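PDB 1VBL: pectate lyase 47 from Bacillus sp. TS-47, which catalyses the eliminative cleavage of pectate, probably with the help of its bound calcium, as a thermostable member of polysaccharide lyase family 1. Local coordinates for residues A[90-93]-A[94-97]; A[177-181]-A[182-186]; A[212-215]-A[216-219]. All coordinates share one frame; numbering follows the deposited sequence.

Contact 1. Residues A[90-93]-A[94-97]; sequences FEAY and LREY
Tyr93 offers one ring face to the edge of Tyr97, whose CD2 stands 3.4 Å above the Tyr93 plane and over its centre; Glu96 CG covers one face of Tyr97. Phe90 carries Leu94 CD1 over one face, displaced toward the rim. The flat guanidinium of Arg95 has Glu91 O and Ala92 CA over one face and Glu91 OE1 at its edge. These pairs illustrate i to i+4 contact along a single α-helix, here 90-97, with Arg95 also reaching Ala92 at i+3. The tyrosines form an edge-to-face stack, centroids 4.7 Å apart but planes inclined at only 57°. Their torsions make them converge: CG of Tyr93 lies opposite its own N (chi1 -174°), whereas that of Tyr97 sits beside its N (chi1 -56°). Beyond the stack, Tyr93 OH hydrogen-bonds Glu112 OE1 and Tyr97 OH bonds Glu108 O, while Ala92, Glu96 and Tyr97 touch Leu111 on helix 110-126. Were Tyr93 replaced by an alanine, the Tyr97 edge would probably lose its opposing face and Glu112 this hydrogen-bond partner. The Phe90 pair is a CH-pi contact, with Leu94 CD1 3.3 Å from Phe90 CE2. On the exposed flank the Glu91-Arg95 salt bridge is long, OE1 to NH1 3.9 Å, and the closer approach is that of NH1 to Glu91 CB, 3.5 Å.

Contact 2. Residues A[177-181]-A[182-186]; sequences PTDGT and LGEWN
Asp179 and Gly183 meet where this loop is most closely packed: the backbone O of Asp179 comes within 3.0 Å of Gly183 CA. The same oxygen lies 3.4 Å from Glu184 CG, so the turning chain rests directly on the start of the strand that follows. Gly183 is suited to this place, because a CB built there would fall 3.1 Å from Pro177 CA, and its positive phi would also press that CB against the preceding carbonyl. The side chains hold this part firmly too. Asn186 ND2 donates at 2.8 Å to Asp179 OD2, which uses its anti lone pair and lies 19° out of the Asn186 amide plane. Water 2 joins the two groups a second time, giving one hydrogen to Asp179 OD2 at 2.7 Å and the other to Asn186 OD1. OD2 therefore accepts twice, and with both ends of the amide engaged the orientation of Asn186 is fixed. CG of Asp179 is anti to its own N (chi1 -170°), which extends the carboxylate across to Asn186. Glu184 bends at chi2 instead, OE2 forming a salt bridge with Arg223 NH2; that charge probably eases the nearness of two acids. The loose side is the exposed tip, where Thr181 and Leu182 merely lie alongside each other. From there water 1 bridges back, weakly from Leu182 O, to Pro177 O. The side chain of Asn186 is about 9 Å from the calcium, which is bound by Asp190, Asp229 and Asp233, not by Asn186. Lys104 NZ hydrogen-bonds Thr181 O, and the loop 177-183 connects strands 174-176 and 184-186 of a β-hairpin, paired antiparallel through Glu184 with Asp176 and Asn186 with Glu174.

Contact 3. Residues A[212-215]-A[216-219]; sequences HPDR and SLGT
Ser216 begins 216-219 by gripping Pro213 O twice. Its OG donates at 2.7 Å to Pro213 O, in the carbonyl plane, and its backbone N donates to the same oxygen at 2.8 Å from 45° above that plane. One acceptor thus serves two donors of a single residue, one in its plane and one above. The hydroxyl is set for this by a chi1 of 68°, which holds OG between the backbone N and the carbonyl carbon, back over the turn; it also lies against Pro213 CD. OG has a further partner in water 3, which donates to it at 2.9 Å and meets His212 ND1 at the edge of the imidazole, so that His212 is tied to the turn through solvent.

Leu217 repeats the backbone pattern one residue on, its N donating to Asp214 O at 2.9 Å from 63° above the carbonyl plane. Two overlapping β-turns result, 213-216 and 214-217, the second of type I, in the loop that leaves strand 200-208 of the parallel β-helix, the fold of this lyase family, and leads to strand 219-220. Leu217 CD1 then packs 3.4 Å from Asp214 OD1, a carboxylate oxygen whose polar partner is His228 ND1. Tyr309 adds to 212-215, its OH hydrogen-bonding Asp214 N and its ring taking a cation-pi contact from Arg215. The Asp214 side chain is about 13 Å from the bound calcium.

Gly218 follows with a positive phi, at which a side chain would collide with the carbonyl of Leu217. Its O receives a hydrogen from water 4 at 2.8 Å, and the same water donates to Asp214 O at 2.6 Å, bridging Gly218, just past the turn, back to Asp214 at its start. Beyond the water, the Gly218 backbone hydrogen-bonds with that of Phe225.

Contacts 1, 2 and 3 follow one another along the chain, their centres 16 to 19 Å apart, on one flank of the β-helix. Contact 1 belongs to helix 90-97, contact 2 closes a hairpin, and contact 3 lies in the loop after strand 200-208. Contacts 1 and 2 touch directly, Tyr93 CE1 standing 3.8 Å from Trp185 CH2. Contact 3 touches neither, but it leads into strand 219-220, whose Tyr220 meets Phe90 edge-to-face and gives its O to Trp185 NE1, while Phe221 meets both Leu94 and Trp185. Local turns and a helix are thus joined through aromatic packing, with contacts 2 and 3 nearer the calcium site and contact 1 away from it.

Contact 1. Residues A[90-93]-A[94-97]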
loop_
_atom_site.group_PDB
_atom_site.type_symbol
_atom_site.label_atom_id
_atom_site.label_comp_id
_atom_site.label_asym_id
_atom_site.label_seq_id
_atom_site.Cartn_x
_atom_site.Cartn_y
_atom_site.Cartn_z
ATOM N N PHE A 90 -26.371 7.887 8.562
ATOM C CA PHE A 90 -25.895 8.068 7.195
ATOM C C PHE A 90 -26.781 8.990 6.365
ATOM O O PHE A 90 -26.295 9.946 5.761
ATOM C CB PHE A 90 -25.772 6.713 6.490
ATOM C CG PHE A 90 -25.045 6.782 5.176
ATOM C CD1 PHE A 90 -25.552 6.142 4.050
ATOM C CD2 PHE A 90 -23.849 7.483 5.064
ATOM C CE1 PHE A 90 -24.880 6.204 2.833
ATOM C CE2 PHE A 90 -23.168 7.548 3.852
ATOM C CZ PHE A 90 -23.686 6.907 2.734
ATOM N N GLU A 91 -28.078 8.698 6.323
ATOM C CA GLU A 91 -29.005 9.519 5.553
ATOM C C GLU A 91 -28.952 10.976 5.990
ATOM O O GLU A 91 -28.940 11.883 5.155
ATOM C CB GLU A 91 -30.434 8.995 5.701
ATOM C CG GLU A 91 -30.722 7.748 4.887
ATOM C CD GLU A 91 -32.112 7.202 5.148
ATOM O OE1 GLU A 91 -33.085 7.982 5.061
ATOM O OE2 GLU A 91 -32.230 5.991 5.437
ATOM N N ALA A 92 -28.920 11.196 7.300
ATOM C CA ALA A 92 -28.865 12.549 7.839
ATOM C C ALA A 92 -27.557 13.217 7.431
ATOM O O ALA A 92 -27.517 14.418 7.168
ATOM C CB ALA A 92 -28.988 12.513 9.359
ATOM N N TYR A 93 -26.487 12.432 7.378
ATOM C CA TYR A 93 -25.186 12.960 6.995
ATOM C C TYR A 93 -25.233 13.368 5.528
ATOM O O TYR A 93 -24.698 14.407 5.143
ATOM C CB TYR A 93 -24.099 11.904 7.226
ATOM C CG TYR A 93 -22.692 12.405 6.991
ATOM C CD1 TYR A 93 -22.139 12.417 5.710
ATOM C CD2 TYR A 93 -21.912 12.872 8.051
ATOM C CE1 TYR A 93 -20.844 12.878 5.489
ATOM C CE2 TYR A 93 -20.617 13.337 7.841
ATOM C CZ TYR A 93 -20.091 13.338 6.557
ATOM O OH TYR A 93 -18.815 13.807 6.341
ATOM N N LEU A 94 -25.879 12.542 4.713
ATOM C CA LEU A 94 -26.014 12.824 3.289
ATOM C C LEU A 94 -26.817 14.101 3.061
ATOM O O LEU A 94 -26.438 14.946 2.247
ATOM C CB LEU A 94 -26.699 11.653 2.583
ATOM C CG LEU A 94 -25.807 10.651 1.845
ATOM C CD1 LEU A 94 -24.573 10.330 2.658
ATOM C CD2 LEU A 94 -26.616 9.395 1.547
ATOM N N ARG A 95 -27.924 14.241 3.785
ATOM C CA ARG A 95 -28.775 15.419 3.649
ATOM C C ARG A 95 -28.081 16.688 4.129
ATOM O O ARG A 95 -28.231 17.757 3.540
ATOM C CB ARG A 95 -30.079 15.237 4.439
ATOM C CG ARG A 95 -31.041 14.213 3.857
ATOM C CD ARG A 95 -32.437 14.377 4.457
ATOM N NE ARG A 95 -32.481 14.059 5.881
ATOM C CZ ARG A 95 -32.499 12.824 6.372
ATOM N NH1 ARG A 95 -32.482 11.780 5.554
ATOM N NH2 ARG A 95 -32.527 12.633 7.684
ATOM N N GLU A 96 -27.315 16.562 5.203
ATOM C CA GLU A 96 -26.618 17.698 5.789
ATOM C C GLU A 96 -25.433 18.236 4.989
ATOM O O GLU A 96 -25.280 19.451 4.844
ATOM C CB GLU A 96 -26.134 17.331 7.196
ATOM C CG GLU A 96 -25.433 18.459 7.950
ATOM C CD GLU A 96 -26.399 19.508 8.475
ATOM O OE1 GLU A 96 -25.939 20.500 9.085
ATOM O OE2 GLU A 96 -27.620 19.340 8.286
ATOM N N TYR A 97 -24.610 17.340 4.454
ATOM C CA TYR A 97 -23.408 17.765 3.750
ATOM C C TYR A 97 -23.351 17.674 2.229
ATOM O O TYR A 97 -22.296 17.915 1.639
ATOM C CB TYR A 97 -22.210 17.034 4.360
ATOM C CG TYR A 97 -22.099 17.264 5.850
ATOM C CD1 TYR A 97 -21.811 18.533 6.357
ATOM C CD2 TYR A 97 -22.320 16.225 6.757
ATOM C CE1 TYR A 97 -21.746 18.764 7.730
ATOM C CE2 TYR A 97 -22.256 16.445 8.134
ATOM C CZ TYR A 97 -21.968 17.716 8.613
ATOM O OH TYR A 97 -21.890 17.944 9.970
#

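Contact 2. Residues A[177-181]-A[182-186]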
loop_
_atom_site.group_PDB
_atom_site.type_symbol
_atom_site.label_atom_id
_atom_site.label_comp_id
_atom_site.label_asym_id
_atom_site.label_seq_id
_atom_site.Cartn_x
_atom_site.Cartn_y
_atom_site.Cartn_z
ATOM N N PRO A 177 -15.573 18.311 0.460
ATOM C CA PRO A 177 -16.060 19.052 -0.706
ATOM C C PRO A 177 -14.988 19.813 -1.491
ATOM O O PRO A 177 -15.227 20.227 -2.624
ATOM C CB PRO A 177 -17.114 19.980 -0.107
ATOM C CG PRO A 177 -16.579 20.247 1.263
ATOM C CD PRO A 177 -16.127 18.871 1.706
ATOM N N THR A 178 -13.812 19.993 -0.897
ATOM C CA THR A 178 -12.741 20.717 -1.576
ATOM C C THR A 178 -11.643 19.819 -2.141
ATOM O O THR A 178 -10.662 20.314 -2.700
ATOM C CB THR A 178 -12.093 21.761 -0.646
ATOM O OG1 THR A 178 -11.555 21.110 0.511
ATOM C CG2 THR A 178 -13.119 22.789 -0.209
ATOM N N ASP A 179 -11.793 18.507 -1.993
ATOM C CA ASP A 179 -10.799 17.588 -2.540
ATOM C C ASP A 179 -11.066 17.549 -4.039
ATOM O O ASP A 179 -11.962 16.843 -4.498
ATOM C CB ASP A 179 -10.967 16.182 -1.960
ATOM C CG ASP A 179 -9.803 15.265 -2.308
ATOM O OD1 ASP A 179 -9.151 15.490 -3.351
ATOM O OD2 ASP A 179 -9.546 14.312 -1.544
ATOM N N GLY A 180 -10.293 18.313 -4.801
ATOM C CA GLY A 180 -10.508 18.352 -6.235
ATOM C C GLY A 180 -11.605 19.355 -6.540
ATOM O O GLY A 180 -12.021 20.106 -5.659
ATOM N N THR A 181 -12.084 19.366 -7.778
ATOM C CA THR A 181 -13.128 20.301 -8.174
ATOM C C THR A 181 -14.521 19.828 -7.780
ATOM O O THR A 181 -15.388 20.637 -7.452
ATOM C CB THR A 181 -13.109 20.541 -9.696
ATOM O OG1 THR A 181 -13.407 19.316 -10.379
ATOM C CG2 THR A 181 -11.742 21.039 -10.137
ATOM N N LEU A 182 -14.729 18.515 -7.800
ATOM C CA LEU A 182 -16.027 17.940 -7.467
ATOM C C LEU A 182 -16.094 17.398 -6.044
ATOM O O LEU A 182 -17.150 16.958 -5.594
ATOM C CB LEU A 182 -16.355 16.810 -8.444
ATOM C CG LEU A 182 -16.253 17.163 -9.928
ATOM C CD1 LEU A 182 -16.385 15.900 -10.766
ATOM C CD2 LEU A 182 -17.330 18.176 -10.287
ATOM N N GLY A 183 -14.967 17.433 -5.339
ATOM C CA GLY A 183 -14.940 16.916 -3.983
ATOM C C GLY A 183 -14.742 15.413 -4.025
ATOM O O GLY A 183 -14.895 14.793 -5.078
ATOM N N GLU A 184 -14.405 14.815 -2.887
ATOM C CA GLU A 184 -14.186 13.375 -2.846
ATOM C C GLU A 184 -14.401 12.790 -1.459
ATOM O O GLU A 184 -14.275 13.484 -0.445
ATOM C CB GLU A 184 -12.750 13.033 -3.274
ATOM C CG GLU A 184 -12.341 13.435 -4.689
ATOM C CD GLU A 184 -13.140 12.728 -5.768
ATOM O OE1 GLU A 184 -13.596 11.590 -5.529
ATOM O OE2 GLU A 184 -13.301 13.308 -6.865
ATOM N N TRP A 185 -14.734 11.505 -1.432
ATOM C CA TRP A 185 -14.891 10.780 -0.184
ATOM C C TRP A 185 -13.492 10.226 0.045
ATOM O O TRP A 185 -12.806 9.869 -0.913
ATOM C CB TRP A 185 -15.860 9.605 -0.331
ATOM C CG TRP A 185 -17.297 9.992 -0.446
ATOM C CD1 TRP A 185 -18.015 10.154 -1.593
ATOM C CD2 TRP A 185 -18.192 10.269 0.635
ATOM N NE1 TRP A 185 -19.310 10.512 -1.294
ATOM C CE2 TRP A 185 -19.444 10.594 0.067
ATOM C CE3 TRP A 185 -18.057 10.277 2.030
ATOM C CZ2 TRP A 185 -20.559 10.922 0.847
ATOM C CZ3 TRP A 185 -19.167 10.604 2.808
ATOM C CH2 TRP A 185 -20.401 10.921 2.211
ATOM N N ASN A 186 -13.060 10.163 1.296
ATOM C CA ASN A 186 -11.739 9.630 1.585
ATOM C C ASN A 186 -11.781 8.751 2.820
ATOM O O ASN A 186 -12.410 9.091 3.827
ATOM C CB ASN A 186 -10.732 10.767 1.758
ATOM C CG ASN A 186 -10.514 11.548 0.468
ATOM O OD1 ASN A 186 -10.093 10.987 -0.550
ATOM N ND2 ASN A 186 -10.808 12.845 0.502
HETATM O O HOH W 1 -17.804 19.481 -3.795
HETATM O O HOH W 2 -8.600 11.948 -2.554
#

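Contact 3. Residues A[212-215]-A[216-219]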
loop_
_atom_site.group_PDB
_atom_site.type_symbol
_atom_site.label_atom_id
_atom_site.label_comp_id
_atom_site.label_asym_id
_atom_site.label_seq_id
_atom_site.Cartn_x
_atom_site.Cartn_y
_atom_site.Cartn_z
ATOM N N HIS A 212 -15.131 -6.874 -2.515
ATOM C CA HIS A 212 -15.719 -5.545 -2.381
ATOM C C HIS A 212 -15.065 -4.490 -3.262
ATOM O O HIS A 212 -14.512 -3.510 -2.764
ATOM C CB HIS A 212 -15.671 -5.098 -0.919
ATOM C CG HIS A 212 -16.344 -6.053 0.012
ATOM N ND1 HIS A 212 -17.694 -6.326 -0.057
ATOM C CD2 HIS A 212 -15.847 -6.848 0.986
ATOM C CE1 HIS A 212 -17.998 -7.252 0.834
ATOM N NE2 HIS A 212 -16.895 -7.586 1.480
ATOM N N PRO A 213 -15.125 -4.675 -4.591
ATOM C CA PRO A 213 -14.525 -3.707 -5.513
ATOM C C PRO A 213 -15.249 -2.368 -5.395
ATOM O O PRO A 213 -16.442 -2.334 -5.086
ATOM C CB PRO A 213 -14.722 -4.367 -6.873
ATOM C CG PRO A 213 -16.003 -5.113 -6.695
ATOM C CD PRO A 213 -15.824 -5.741 -5.331
ATOM N N ASP A 214 -14.533 -1.271 -5.638
ATOM C CA ASP A 214 -15.124 0.060 -5.529
ATOM C C ASP A 214 -16.417 0.184 -6.326
ATOM O O ASP A 214 -17.328 0.911 -5.942
ATOM C CB ASP A 214 -14.135 1.129 -6.000
ATOM C CG ASP A 214 -12.952 1.284 -5.063
ATOM O OD1 ASP A 214 -13.120 1.031 -3.853
ATOM O OD2 ASP A 214 -11.862 1.673 -5.532
ATOM N N ARG A 215 -16.483 -0.542 -7.432
ATOM C CA ARG A 215 -17.640 -0.529 -8.319
ATOM C C ARG A 215 -18.923 -0.956 -7.615
ATOM O O ARG A 215 -20.020 -0.558 -8.007
ATOM C CB ARG A 215 -17.371 -1.452 -9.511
ATOM C CG ARG A 215 -16.051 -1.156 -10.215
ATOM C CD ARG A 215 -14.843 -1.359 -9.280
ATOM N NE ARG A 215 -13.737 -0.462 -9.609
ATOM C CZ ARG A 215 -13.842 0.863 -9.676
ATOM N NH1 ARG A 215 -15.005 1.457 -9.438
ATOM N NH2 ARG A 215 -12.785 1.598 -9.981
ATOM N N SER A 216 -18.778 -1.762 -6.571
ATOM C CA SER A 216 -19.923 -2.255 -5.820
ATOM C C SER A 216 -20.256 -1.386 -4.611
ATOM O O SER A 216 -21.246 -1.637 -3.923
ATOM C CB SER A 216 -19.651 -3.679 -5.339
ATOM O OG SER A 216 -18.619 -3.690 -4.364
ATOM N N LEU A 217 -19.435 -0.372 -4.357
ATOM C CA LEU A 217 -19.635 0.506 -3.209
ATOM C C LEU A 217 -20.668 1.609 -3.431
ATOM O O LEU A 217 -21.137 2.228 -2.477
ATOM C CB LEU A 217 -18.298 1.126 -2.783
ATOM C CG LEU A 217 -17.175 0.121 -2.500
ATOM C CD1 LEU A 217 -15.935 0.858 -1.999
ATOM C CD2 LEU A 217 -17.647 -0.901 -1.471
ATOM N N GLY A 218 -21.010 1.863 -4.687
ATOM C CA GLY A 218 -22.002 2.881 -4.976
ATOM C C GLY A 218 -21.464 4.285 -5.161
ATOM O O GLY A 218 -20.255 4.512 -5.233
ATOM N N THR A 219 -22.386 5.238 -5.234
ATOM C CA THR A 219 -22.041 6.635 -5.426
ATOM C C THR A 219 -22.927 7.526 -4.562
ATOM O O THR A 219 -24.120 7.264 -4.400
ATOM C CB THR A 219 -22.220 7.040 -6.905
ATOM O OG1 THR A 219 -21.322 6.277 -7.720
ATOM C CG2 THR A 219 -21.939 8.522 -7.098
HETATM O O HOH W 3 -19.289 -4.552 -1.647
HETATM O O HOH W 4 -17.754 3.433 -5.960
#